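Local coordinates for cell wall binding protein cwp8 (Peptoclostridium difficile, PDB 5J6Q) that probably anchors itself in the clostridial cell wall through three CWB2 modules, and carries further domains of unassigned function, at residues A[25-30]-A[38-43]; A[70-75]-A[175-180]; A[183-188]-A[253-258]. One frame throughout, in Å; residues are numbered along the deposited sequence.

Contact 1 of 3, residues A[25-30]-A[38-43]; sequences VKFEDT and DRVYDI
V25 and F27 grip D38 and V40 by two backbone hydrogen bonds that bracket K26 and R39, a single beta bridge rather than a run of strand. V40 N donates to V25 O at 2.9 Å, and F27 N to D38 O at 3.1 Å, almost in line with the carbonyl.

The apolar contacts centre on V40. Its CG1 lies beside the backbone N (chi1 -58°) and comes over the middle of the F27 ring, 3.5 Å from the centroid, a CH-pi contact. Its CG2 meets CG1 of V25 at 3.7 Å and lies over the Y41 ring, while V25 CB and CG2 touch CE1 of Y41. A branched valine suits this place because its two methyls can cover two rings at once.

Among the polar side chains, K26 and R39 run side by side on their methylene parts, CE of K26 being 4.1 Å from CG of R39. The R39 guanidinium goes on to the carbonyl of L50, and D38 OD2 takes the N-H of N35.

The loop 25-30 leaves helix 13-24 here, F27 and V40 resting on V85 of strand 84-86. Y41, first in strand 41-45, touches A22 of that helix and I73 and D75 of strand 68-75.

Contact 2 of 3, residues A[70-75]-A[175-180]; sequences KVTIQD and KELHTV
Q74 and D75 both turn CG anti to the backbone N (chi1 177° and 178°), which brings Q74 CG to 3.7 Å from K175 O and D75 CG close to K175 CD. These residues lie at one end of an antiparallel beta ladder, in which strand 68-75 pairs with strand 178-183 inside a mixed sheet. Beyond CG the Q74 chain stays extended, and NE2 gives a 2.7 Å hydrogen bond to K175 O, with that oxygen close to the amide plane. A glutamine suits this place because it is long enough to reach the K175 carbonyl, beyond the regular pairs.

V71 with V180 and I73 with H178 are hydrogen-bonded pairs, each joined by two N-H to O bonds; T72 with T179 is the non-hydrogen-bonded pair between them. The T72 and T179 side chains stand side by side on one face of the sheet, CG2 of T72 being 3.6 Å from OG1 of T179. On that face L177 also lays CD2 against T72 CB at 3.5 Å. The other face holds V71, I73, H178 and V180, and there the beta-branched V71 and V180, both buried, pack on L15 of helix 13-24.

Past the regular pairs, K175 N bonds to D75 O at 2.8 Å, and the K175 ammonium forms a salt bridge with D75 OD2, its hydrogen bond weak and that oxygen's position less certain. D75 OD1 accepts from the N-H of G77. A water beside D75 accepts from D75 N at 3.0 Å; its link to E176 O is unusually short and so doubtful.

Contact 3 of 3, residues A[183-188]-A[253-258]; sequences KNADLQ and EKPETI
D186 and K254 form a salt bridge at the N-terminal end of a parallel beta pair, in which edge strand 186-191 lies beside strand 256-262 in a mixed four-stranded sheet. K254 NZ meets D186 OD2 at 2.8 Å, coming from above the carboxylate plane rather than within it. The lysine runs out extended, and its CE packs on the A185 backbone, 3.3 Å from CA of A185, whose CB touches P255 CG. N184 OD1 lies 3.4 Å from K254 CE.

The backbone ladder comes next. T257 N binds D186 O at 2.8 Å, and Q188 N binds T257 O at 3.0 Å, so T257 serves two residues of the neighbouring strand, the stagger proper to parallel pairing. The bond from D186 N to P255 O, at 3.3 Å, is weak. Proline suits its place there, since the ladder asks it for a carbonyl and not an N-H. L187 and T257 share one face, CD2 of the leucine lying 3.8 Å from CB of the threonine.

Farther out, N184 ND2 is held by the carbonyl of L63, and K211 pairs with E256 OE1, which should help set the glutamate's carboxylate. On the face of D186, E256, Q188 and I258, the I258 and Q188 side chains lie side by side. The Q188 amide and E256 carboxylate are nearly coplanar, 26° apart, and NE2 of Q188 reaches OE2 of E256 at 2.8 Å.

Overall arrangement
Contacts 1 and 2 belong to one sheet: strands 41-45 and 68-75 are neighbours in it, and D42 O probably accepts a hydrogen bond from Q74 N. Contact 3 lies in another sheet, its centre about 23 Å from that of contact 2, although strand 186-191 follows strand 178-183 directly in the chain. All three are partly buried. Contact 1, a loop bridge, relies on valine and aromatic packing; contact 2 has V71 and V180 buried under helix 13-24 and K70, K175, E176 and L177 exposed. Contacts 1 and 3 have no exposed residue in touch. Contacts 2 and 3 both add a lysine-aspartate salt bridge, to antiparallel and parallel strands respectively. Contact 1 lies farthest from the chain's centre, contact 3 nearest.

Contact 1 of 3, residues A[25-30]-A[38-43]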
loop_
_atom_site.group_PDB
_atom_site.type_symbol
_atom_site.label_atom_id
_atom_site.label_comp_id
_atom_site.label_asym_id
_atom_site.label_seq_id
_atom_site.Cartn_x
_atom_site.Cartn_y
_atom_site.Cartn_z
ATOM N N VAL A 25 -11.350 23.985 -34.806
ATOM C CA VAL A 25 -10.220 24.574 -35.517
ATOM C C VAL A 25 -10.123 24.052 -36.951
ATOM O O VAL A 25 -9.844 22.853 -37.179
ATOM C CB VAL A 25 -8.930 24.312 -34.709
ATOM C CG1 VAL A 25 -7.761 25.014 -35.373
ATOM C CG2 VAL A 25 -9.085 24.818 -33.259
ATOM N N LYS A 26 -10.362 24.940 -37.922
ATOM C CA LYS A 26 -10.298 24.559 -39.326
ATOM C C LYS A 26 -9.255 25.433 -40.079
ATOM O O LYS A 26 -8.807 26.467 -39.549
ATOM C CB LYS A 26 -11.674 24.755 -39.987
ATOM C CG LYS A 26 -12.492 23.466 -40.022
ATOM C CD LYS A 26 -13.171 23.148 -38.735
ATOM C CE LYS A 26 -14.436 22.325 -38.983
ATOM N NZ LYS A 26 -15.473 22.630 -37.963
ATOM N N PHE A 27 -8.904 25.011 -41.289
ATOM C CA PHE A 27 -7.969 25.717 -42.132
ATOM C C PHE A 27 -8.771 26.822 -42.817
ATOM O O PHE A 27 -9.843 26.522 -43.339
ATOM C CB PHE A 27 -7.403 24.793 -43.209
ATOM C CG PHE A 27 -6.368 23.837 -42.682
ATOM C CD1 PHE A 27 -6.647 22.489 -42.574
ATOM C CD2 PHE A 27 -5.126 24.296 -42.261
ATOM C CE1 PHE A 27 -5.703 21.610 -42.055
ATOM C CE2 PHE A 27 -4.185 23.405 -41.741
ATOM C CZ PHE A 27 -4.480 22.072 -41.643
ATOM N N GLU A 28 -8.281 28.070 -42.773
ATOM C CA GLU A 28 -8.932 29.176 -43.447
ATOM C C GLU A 28 -8.275 29.372 -44.823
ATOM O O GLU A 28 -8.892 29.886 -45.744
ATOM C CB GLU A 28 -8.854 30.398 -42.537
ATOM C CG GLU A 28 -9.563 30.088 -41.227
ATOM C CD GLU A 28 -9.515 31.221 -40.226
ATOM O OE1 GLU A 28 -8.418 31.507 -39.687
ATOM O OE2 GLU A 28 -10.580 31.814 -39.975
ATOM N N ASP A 29 -7.023 28.929 -44.969
ATOM C CA ASP A 29 -6.291 29.003 -46.243
ATOM C C ASP A 29 -5.360 27.776 -46.344
ATOM O O ASP A 29 -4.727 27.419 -45.359
ATOM C CB ASP A 29 -5.487 30.323 -46.312
ATOM C CG ASP A 29 -5.007 30.712 -47.701
ATOM O OD1 ASP A 29 -5.019 31.912 -48.012
ATOM O OD2 ASP A 29 -4.605 29.815 -48.471
ATOM N N THR A 30 -5.291 27.121 -47.503
ATOM C CA THR A 30 -4.458 25.945 -47.624
ATOM C C THR A 30 -3.638 26.024 -48.896
ATOM O O THR A 30 -4.120 26.500 -49.933
ATOM C CB THR A 30 -5.311 24.650 -47.559
ATOM O OG1 THR A 30 -6.020 24.445 -48.793
ATOM C CG2 THR A 30 -6.294 24.675 -46.404
ATOM N N ASP A 38 -11.038 22.152 -43.822
ATOM C CA ASP A 38 -10.745 20.820 -43.295
ATOM C C ASP A 38 -10.443 21.007 -41.800
ATOM O O ASP A 38 -9.913 22.103 -41.437
ATOM C CB ASP A 38 -9.486 20.269 -43.966
ATOM C CG ASP A 38 -9.765 19.451 -45.186
ATOM O OD1 ASP A 38 -10.948 19.388 -45.604
ATOM O OD2 ASP A 38 -8.806 18.872 -45.738
ATOM N N ARG A 39 -10.773 20.030 -40.918
ATOM C CA ARG A 39 -10.324 20.247 -39.550
ATOM C C ARG A 39 -8.773 20.187 -39.480
ATOM O O ARG A 39 -8.124 19.492 -40.277
ATOM C CB ARG A 39 -10.791 19.196 -38.535
ATOM C CG ARG A 39 -12.289 18.916 -38.564
ATOM C CD ARG A 39 -12.499 17.472 -38.078
ATOM N NE ARG A 39 -13.883 17.313 -37.662
ATOM C CZ ARG A 39 -14.442 16.207 -37.176
ATOM N NH1 ARG A 39 -15.730 16.200 -36.850
ATOM N NH2 ARG A 39 -13.711 15.093 -37.003
ATOM N N VAL A 40 -8.222 20.884 -38.500
ATOM C CA VAL A 40 -6.775 20.852 -38.335
ATOM C C VAL A 40 -6.402 19.726 -37.363
ATOM O O VAL A 40 -5.247 19.320 -37.377
ATOM C CB VAL A 40 -6.123 22.177 -37.909
ATOM C CG1 VAL A 40 -6.313 23.437 -38.779
ATOM C CG2 VAL A 40 -5.548 22.329 -36.521
ATOM N N TYR A 41 -7.334 19.242 -36.528
ATOM C CA TYR A 41 -6.981 18.110 -35.682
ATOM C C TYR A 41 -7.624 16.894 -36.254
ATOM O O TYR A 41 -8.789 16.938 -36.694
ATOM C CB TYR A 41 -7.390 18.310 -34.224
ATOM C CG TYR A 41 -6.588 19.443 -33.629
ATOM C CD1 TYR A 41 -7.182 20.661 -33.348
ATOM C CD2 TYR A 41 -5.224 19.299 -33.384
ATOM C CE1 TYR A 41 -6.439 21.727 -32.829
ATOM C CE2 TYR A 41 -4.468 20.350 -32.869
ATOM C CZ TYR A 41 -5.081 21.561 -32.597
ATOM O OH TYR A 41 -4.324 22.594 -32.096
ATOM N N ASP A 42 -6.837 15.802 -36.304
ATOM C CA ASP A 42 -7.305 14.541 -36.786
ATOM C C ASP A 42 -7.696 13.806 -35.462
ATOM O O ASP A 42 -6.847 13.463 -34.614
ATOM C CB ASP A 42 -6.176 13.837 -37.602
ATOM C CG ASP A 42 -6.584 12.431 -37.959
ATOM O OD1 ASP A 42 -7.717 12.080 -37.674
ATOM O OD2 ASP A 42 -5.738 11.663 -38.529
ATOM N N ILE A 43 -8.986 13.601 -35.262
ATOM C CA ILE A 43 -9.388 13.021 -34.017
ATOM C C ILE A 43 -10.200 11.715 -34.181
ATOM O O ILE A 43 -11.138 11.670 -34.946
ATOM C CB ILE A 43 -10.224 13.985 -33.286
ATOM C CG1 ILE A 43 -9.467 15.366 -33.190
ATOM C CG2 ILE A 43 -10.606 13.415 -31.962
ATOM C CD1 ILE A 43 -10.078 16.283 -32.098
#

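Contact 2 of 3, residues A[70-75]-A[175-180]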
loop_
_atom_site.group_PDB
_atom_site.type_symbol
_atom_site.label_atom_id
_atom_site.label_comp_id
_atom_site.label_asym_id
_atom_site.label_seq_id
_atom_site.Cartn_x
_atom_site.Cartn_y
_atom_site.Cartn_z
ATOM N N LYS A 70 -9.950 4.430 -26.629
ATOM C CA LYS A 70 -8.918 5.478 -26.663
ATOM C C LYS A 70 -9.319 6.600 -27.611
ATOM O O LYS A 70 -9.907 6.314 -28.622
ATOM C CB LYS A 70 -7.554 4.946 -27.217
ATOM C CG LYS A 70 -6.918 3.737 -26.482
ATOM C CD LYS A 70 -5.935 2.964 -27.447
ATOM C CE LYS A 70 -5.333 1.694 -26.846
ATOM N NZ LYS A 70 -4.615 0.863 -27.884
ATOM N N VAL A 71 -8.981 7.851 -27.270
ATOM C CA VAL A 71 -9.164 8.992 -28.142
ATOM C C VAL A 71 -7.847 9.442 -28.657
ATOM O O VAL A 71 -6.979 9.780 -27.874
ATOM C CB VAL A 71 -9.814 10.165 -27.439
ATOM C CG1 VAL A 71 -10.054 11.286 -28.462
ATOM C CG2 VAL A 71 -11.103 9.750 -26.776
ATOM N N THR A 72 -7.660 9.461 -29.956
ATOM C CA THR A 72 -6.404 9.939 -30.425
ATOM C C THR A 72 -6.685 11.299 -31.095
ATOM O O THR A 72 -7.699 11.492 -31.813
ATOM C CB THR A 72 -5.702 8.932 -31.422
ATOM O OG1 THR A 72 -6.501 8.825 -32.588
ATOM C CG2 THR A 72 -5.435 7.546 -30.772
ATOM N N ILE A 73 -5.791 12.259 -30.789
ATOM C CA ILE A 73 -5.824 13.605 -31.307
ATOM C C ILE A 73 -4.490 13.801 -31.947
ATOM O O ILE A 73 -3.452 13.540 -31.321
ATOM C CB ILE A 73 -6.008 14.734 -30.200
ATOM C CG1 ILE A 73 -7.237 14.522 -29.410
ATOM C CG2 ILE A 73 -5.980 16.131 -30.884
ATOM C CD1 ILE A 73 -6.941 13.748 -28.125
ATOM N N GLN A 74 -4.467 14.256 -33.180
ATOM C CA GLN A 74 -3.183 14.568 -33.781
ATOM C C GLN A 74 -3.242 15.828 -34.669
ATOM O O GLN A 74 -4.025 15.909 -35.621
ATOM C CB GLN A 74 -2.651 13.417 -34.596
ATOM C CG GLN A 74 -1.340 13.790 -35.289
ATOM C CD GLN A 74 -0.758 12.607 -36.036
ATOM O OE1 GLN A 74 -1.468 11.675 -36.426
ATOM N NE2 GLN A 74 0.556 12.663 -36.326
ATOM N N ASP A 75 -2.417 16.804 -34.341
ATOM C CA ASP A 75 -2.399 18.019 -35.126
ATOM C C ASP A 75 -1.798 17.737 -36.488
ATOM O O ASP A 75 -0.722 17.141 -36.572
ATOM C CB ASP A 75 -1.593 19.037 -34.349
ATOM C CG ASP A 75 -1.392 20.371 -35.010
ATOM O OD1 ASP A 75 -1.689 20.500 -36.205
ATOM O OD2 ASP A 75 -0.938 21.267 -34.338
ATOM N N LYS A 175 2.071 16.706 -36.300
ATOM C CA LYS A 175 2.784 16.699 -35.046
ATOM C C LYS A 175 2.555 15.350 -34.434
ATOM O O LYS A 175 2.281 14.390 -35.175
ATOM C CB LYS A 175 2.307 17.837 -34.135
ATOM C CG LYS A 175 2.721 19.209 -34.677
ATOM C CD LYS A 175 2.164 20.360 -33.838
ATOM C CE LYS A 175 2.175 21.661 -34.622
ATOM N NZ LYS A 175 1.647 22.816 -33.829
ATOM N N GLU A 176 2.598 15.237 -33.113
ATOM C CA GLU A 176 2.509 13.890 -32.580
ATOM C C GLU A 176 1.181 13.452 -31.979
ATOM O O GLU A 176 0.556 14.169 -31.210
ATOM C CB GLU A 176 3.634 13.705 -31.547
ATOM C CG GLU A 176 4.999 13.601 -32.213
ATOM C CD GLU A 176 5.638 12.235 -32.031
ATOM O OE1 GLU A 176 4.905 11.243 -31.813
ATOM O OE2 GLU A 176 6.877 12.160 -32.110
ATOM N N LEU A 177 0.807 12.224 -32.325
ATOM C CA LEU A 177 -0.390 11.474 -31.883
ATOM C C LEU A 177 -0.463 11.375 -30.356
ATOM O O LEU A 177 0.369 10.659 -29.801
ATOM C CB LEU A 177 -0.222 10.053 -32.475
ATOM C CG LEU A 177 -1.363 9.015 -32.415
ATOM C CD1 LEU A 177 -1.605 8.598 -30.982
ATOM C CD2 LEU A 177 -2.627 9.472 -33.073
ATOM N N HIS A 178 -1.416 12.081 -29.677
ATOM C CA HIS A 178 -1.603 11.983 -28.214
ATOM C C HIS A 178 -2.827 11.043 -27.944
ATOM O O HIS A 178 -3.797 11.095 -28.692
ATOM C CB HIS A 178 -1.878 13.348 -27.528
ATOM C CG HIS A 178 -0.825 14.374 -27.776
ATOM N ND1 HIS A 178 -0.923 15.311 -28.786
ATOM C CD2 HIS A 178 0.345 14.618 -27.132
ATOM C CE1 HIS A 178 0.154 16.081 -28.737
ATOM N NE2 HIS A 178 0.936 15.688 -27.753
ATOM N N THR A 179 -2.799 10.237 -26.878
ATOM C CA THR A 179 -3.856 9.298 -26.623
ATOM C C THR A 179 -4.374 9.437 -25.276
ATOM O O THR A 179 -3.605 9.499 -24.294
ATOM C CB THR A 179 -3.349 7.854 -26.785
ATOM O OG1 THR A 179 -2.976 7.705 -28.140
ATOM C CG2 THR A 179 -4.435 6.810 -26.412
ATOM N N VAL A 180 -5.684 9.467 -25.199
ATOM C CA VAL A 180 -6.277 9.577 -23.922
ATOM C C VAL A 180 -7.113 8.339 -23.804
ATOM O O VAL A 180 -7.974 8.044 -24.664
ATOM C CB VAL A 180 -7.150 10.866 -23.835
ATOM C CG1 VAL A 180 -7.802 10.967 -22.461
ATOM C CG2 VAL A 180 -6.310 12.113 -24.165
HETATM O O HOH W 1 -0.387 16.302 -32.213
#

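Contact 3 of 3, residues A[183-188]-A[253-258]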
loop_
_atom_site.group_PDB
_atom_site.type_symbol
_atom_site.label_atom_id
_atom_site.label_comp_id
_atom_site.label_asym_id
_atom_site.label_seq_id
_atom_site.Cartn_x
_atom_site.Cartn_y
_atom_site.Cartn_z
ATOM N N LYS A 183 -11.711 5.148 -19.211
ATOM C CA LYS A 183 -12.105 3.880 -18.603
ATOM C C LYS A 183 -13.276 3.983 -17.704
ATOM O O LYS A 183 -13.335 4.905 -16.882
ATOM C CB LYS A 183 -10.971 3.292 -17.691
ATOM C CG LYS A 183 -9.580 3.266 -18.250
ATOM C CD LYS A 183 -8.667 2.432 -17.278
ATOM C CE LYS A 183 -7.232 2.290 -17.749
ATOM N NZ LYS A 183 -6.315 1.773 -16.660
ATOM N N ASN A 184 -14.223 3.056 -17.816
ATOM C CA ASN A 184 -15.280 3.111 -16.831
ATOM C C ASN A 184 -14.731 2.279 -15.609
ATOM O O ASN A 184 -14.863 1.062 -15.530
ATOM C CB ASN A 184 -16.535 2.570 -17.387
ATOM C CG ASN A 184 -17.639 2.430 -16.387
ATOM O OD1 ASN A 184 -17.440 2.622 -15.187
ATOM N ND2 ASN A 184 -18.860 2.070 -16.805
ATOM N N ALA A 185 -14.106 2.986 -14.676
ATOM C CA ALA A 185 -13.472 2.384 -13.495
ATOM C C ALA A 185 -13.090 3.480 -12.547
ATOM O O ALA A 185 -13.131 4.661 -12.927
ATOM C CB ALA A 185 -12.217 1.613 -13.901
ATOM N N ASP A 186 -12.707 3.101 -11.319
ATOM C CA ASP A 186 -12.295 4.043 -10.280
ATOM C C ASP A 186 -10.801 4.077 -10.302
ATOM O O ASP A 186 -10.176 3.027 -10.123
ATOM C CB ASP A 186 -12.829 3.571 -8.917
ATOM C CG ASP A 186 -14.342 3.612 -8.883
ATOM O OD1 ASP A 186 -14.962 2.530 -8.776
ATOM O OD2 ASP A 186 -14.913 4.736 -8.980
ATOM N N LEU A 187 -10.199 5.255 -10.498
ATOM C CA LEU A 187 -8.764 5.356 -10.622
ATOM C C LEU A 187 -8.139 6.236 -9.535
ATOM O O LEU A 187 -8.779 7.198 -9.073
ATOM C CB LEU A 187 -8.431 5.956 -11.987
ATOM C CG LEU A 187 -9.318 5.486 -13.150
ATOM C CD1 LEU A 187 -9.062 6.387 -14.381
ATOM C CD2 LEU A 187 -8.989 4.033 -13.424
ATOM N N GLN A 188 -6.885 5.903 -9.140
ATOM C CA GLN A 188 -6.201 6.663 -8.124
ATOM C C GLN A 188 -4.761 6.825 -8.547
ATOM O O GLN A 188 -4.175 5.903 -9.135
ATOM C CB GLN A 188 -6.222 5.911 -6.770
ATOM C CG GLN A 188 -7.581 5.654 -6.179
ATOM C CD GLN A 188 -7.430 5.230 -4.731
ATOM O OE1 GLN A 188 -6.778 5.903 -3.937
ATOM N NE2 GLN A 188 -8.002 4.097 -4.372
ATOM N N GLU A 253 -18.858 -6.182 -10.552
ATOM C CA GLU A 253 -18.338 -5.023 -9.842
ATOM C C GLU A 253 -17.451 -4.186 -10.740
ATOM O O GLU A 253 -16.798 -4.704 -11.647
ATOM C CB GLU A 253 -17.560 -5.470 -8.594
ATOM C CG GLU A 253 -17.013 -4.305 -7.785
ATOM C CD GLU A 253 -18.106 -3.387 -7.270
ATOM O OE1 GLU A 253 -18.182 -2.233 -7.737
ATOM O OE2 GLU A 253 -18.884 -3.821 -6.399
ATOM N N LYS A 254 -17.434 -2.888 -10.475
ATOM C CA LYS A 254 -16.648 -1.927 -11.231
ATOM C C LYS A 254 -15.191 -2.070 -10.792
ATOM O O LYS A 254 -14.911 -1.933 -9.606
ATOM C CB LYS A 254 -17.190 -0.516 -10.940
ATOM C CG LYS A 254 -16.476 0.594 -11.687
ATOM C CD LYS A 254 -17.098 1.942 -11.343
ATOM C CE LYS A 254 -16.359 3.066 -12.012
ATOM N NZ LYS A 254 -16.453 4.325 -11.235
ATOM N N PRO A 255 -14.236 -2.356 -11.683
ATOM C CA PRO A 255 -12.864 -2.490 -11.206
ATOM C C PRO A 255 -12.328 -1.192 -10.643
ATOM O O PRO A 255 -13.005 -0.145 -10.662
ATOM C CB PRO A 255 -12.074 -2.966 -12.440
ATOM C CG PRO A 255 -12.847 -2.440 -13.598
ATOM C CD PRO A 255 -14.325 -2.514 -13.142
ATOM N N GLU A 256 -11.094 -1.265 -10.151
ATOM C CA GLU A 256 -10.447 -0.100 -9.596
ATOM C C GLU A 256 -9.022 -0.206 -9.957
ATOM O O GLU A 256 -8.438 -1.265 -9.834
ATOM C CB GLU A 256 -10.658 -0.019 -8.042
ATOM C CG GLU A 256 -9.622 0.829 -7.340
ATOM C CD GLU A 256 -9.820 0.878 -5.810
ATOM O OE1 GLU A 256 -10.224 -0.149 -5.216
ATOM O OE2 GLU A 256 -9.571 1.960 -5.217
ATOM N N THR A 257 -8.425 0.869 -10.397
ATOM C CA THR A 257 -7.028 0.838 -10.752
ATOM C C THR A 257 -6.271 1.874 -9.943
ATOM O O THR A 257 -6.661 3.040 -9.959
ATOM C CB THR A 257 -6.893 1.072 -12.301
ATOM O OG1 THR A 257 -7.393 -0.087 -12.985
ATOM C CG2 THR A 257 -5.487 1.284 -12.697
ATOM N N ILE A 258 -5.176 1.476 -9.230
ATOM C CA ILE A 258 -4.379 2.412 -8.431
ATOM C C ILE A 258 -2.944 2.486 -8.932
ATOM O O ILE A 258 -2.226 1.501 -8.854
ATOM C CB ILE A 258 -4.366 1.956 -6.934
ATOM C CG1 ILE A 258 -5.786 1.962 -6.385
ATOM C CG2 ILE A 258 -3.436 2.898 -6.113
ATOM C CD1 ILE A 258 -5.928 1.067 -5.125
#